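Local coordinates for nascent polypeptide-associated complex protein (Methanothermobacter marburgensis, PDB 1TR8) that probably contacts nascent chains emerging from the ribosome, working as a homodimer that binds the ribosome and ribosomal RNA, at residues I64-D67 / D68-V72. Sequence-based numbering, arbitrary orientation.
Sequences IPED and DIELV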
loop_
_atom_site.group_PDB
_atom_site.type_symbol
_atom_site.label_atom_id
_atom_site.label_comp_id
_atom_site.label_asym_id
_atom_site.label_seq_id
_atom_site.Cartn_x
_atom_site.Cartn_y
_atom_site.Cartn_z
ATOM N N ILE A 64 8.746 -18.877 14.268
ATOM C CA ILE A 64 9.487 -18.862 15.520
ATOM C C ILE A 64 9.671 -20.298 16.007
ATOM O O ILE A 64 8.690 -21.008 16.296
ATOM C CB ILE A 64 8.705 -18.074 16.562
ATOM C CG1 ILE A 64 8.338 -16.698 16.011
ATOM C CG2 ILE A 64 9.529 -17.954 17.830
ATOM C CD1 ILE A 64 6.900 -16.343 16.247
ATOM N N PRO A 65 10.924 -20.724 16.121
ATOM C CA PRO A 65 11.211 -22.073 16.604
ATOM C C PRO A 65 10.661 -22.335 18.007
ATOM O O PRO A 65 10.880 -21.544 18.913
ATOM C CB PRO A 65 12.748 -22.142 16.596
ATOM C CG PRO A 65 13.214 -21.005 15.686
ATOM C CD PRO A 65 12.142 -19.975 15.753
ATOM N N GLU A 66 9.936 -23.434 18.166
ATOM C CA GLU A 66 9.386 -23.855 19.451
ATOM C C GLU A 66 10.411 -23.784 20.570
ATOM O O GLU A 66 10.143 -23.246 21.651
ATOM C CB GLU A 66 8.865 -25.295 19.343
ATOM C CG GLU A 66 7.884 -25.705 20.432
ATOM C CD GLU A 66 6.473 -25.244 20.138
ATOM O OE1 GLU A 66 6.196 -24.049 20.294
ATOM O OE2 GLU A 66 5.626 -26.075 19.753
ATOM N N ASP A 67 11.576 -24.359 20.304
ATOM C CA ASP A 67 12.643 -24.420 21.291
ATOM C C ASP A 67 13.098 -23.026 21.713
ATOM O O ASP A 67 13.428 -22.813 22.871
ATOM C CB ASP A 67 13.805 -25.274 20.774
ATOM C CG ASP A 67 13.419 -26.725 20.602
ATOM O OD1 ASP A 67 12.301 -27.102 21.029
ATOM O OD2 ASP A 67 14.159 -27.569 20.045
ATOM N N ASP A 68 13.040 -22.055 20.815
ATOM C CA ASP A 68 13.362 -20.686 21.189
ATOM C C ASP A 68 12.291 -20.059 22.050
ATOM O O ASP A 68 12.605 -19.379 23.011
ATOM C CB ASP A 68 13.540 -19.842 19.942
ATOM C CG ASP A 68 14.765 -20.231 19.150
ATOM O OD1 ASP A 68 15.432 -21.222 19.523
ATOM O OD2 ASP A 68 15.130 -19.592 18.147
ATOM N N ILE A 69 11.026 -20.279 21.707
ATOM C CA ILE A 69 9.914 -19.823 22.552
ATOM C C ILE A 69 10.038 -20.416 23.944
ATOM O O ILE A 69 9.986 -19.689 24.916
ATOM C CB ILE A 69 8.556 -20.198 21.932
ATOM C CG1 ILE A 69 8.387 -19.479 20.594
ATOM C CG2 ILE A 69 7.395 -19.813 22.857
ATOM C CD1 ILE A 69 7.206 -19.968 19.795
ATOM N N GLU A 70 10.254 -21.724 24.016
ATOM C CA GLU A 70 10.434 -22.444 25.286
ATOM C C GLU A 70 11.563 -21.856 26.123
ATOM O O GLU A 70 11.385 -21.591 27.304
ATOM C CB GLU A 70 10.725 -23.923 25.024
ATOM C CG GLU A 70 9.483 -24.718 24.671
ATOM C CD GLU A 70 9.804 -26.122 24.189
ATOM O OE1 GLU A 70 10.911 -26.650 24.500
ATOM O OE2 GLU A 70 8.935 -26.703 23.493
ATOM N N LEU A 71 12.708 -21.636 25.491
ATOM C CA LEU A 71 13.894 -21.095 26.175
ATOM C C LEU A 71 13.621 -19.723 26.792
ATOM O O LEU A 71 13.931 -19.460 27.960
ATOM C CB LEU A 71 15.064 -20.998 25.195
ATOM C CG LEU A 71 16.477 -20.941 25.782
ATOM C CD1 LEU A 71 17.442 -21.637 24.855
ATOM C CD2 LEU A 71 16.944 -19.536 26.013
ATOM N N VAL A 72 12.961 -18.869 26.020
ATOM C CA VAL A 72 12.634 -17.530 26.498
ATOM C C VAL A 72 11.619 -17.572 27.655
ATOM O O VAL A 72 11.747 -16.839 28.625
ATOM C CB VAL A 72 12.087 -16.631 25.356
ATOM C CG1 VAL A 72 11.715 -15.255 25.889
ATOM C CG2 VAL A 72 13.095 -16.498 24.242
#
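I64 lays its CG2 methyl across the side chain of I69, the two meeting at about a right angle, with CG2 of I64 tightly packed 3.4 Å from CG1 of I69. Apolar side chains suit this face, which packs on helix 80-89: I69 is buried, and both isoleucines touch T84 of that helix. P65 sits at the N-cap. Having no N-H to offer, a proline loses little just before a helix, and its carbonyl O takes a nearly straight bond from I69 N at 3.1 Å (N-H...O angle 165°) and a weak, bent one from D68 N. Here begins helix 66-76, the first of the three helices of the UBA domain, a compact helical bundle that follows the beta-rich NAC domain. E70 N to E66 O (2.8 Å) and L71 N to D67 O continue the i to i+4 pattern. D68 swings back toward the cap, CG beside its own backbone N (chi1 -68°), and rests OD2 3.4 Å from CG of P65. Acidic residues suit this first turn, where the helix dipole would probably favour negative charge. A lysine in place of D68, setting a positive charge by the helix start, would probably make the first turn less stable. D67 and E70 run side by side, pointing the same way, with OD1 of D67 3.8 Å from OE1 of E70, a like-charge approach probably eased by their position on the surface. In E66 the first torsion, with CG anti to the backbone N, sets CG 3.4 Å from OE2 of E70, while the bend at chi2 turns the carboxylate, whose OE1 forms a salt bridge with R80 of helix 80-89.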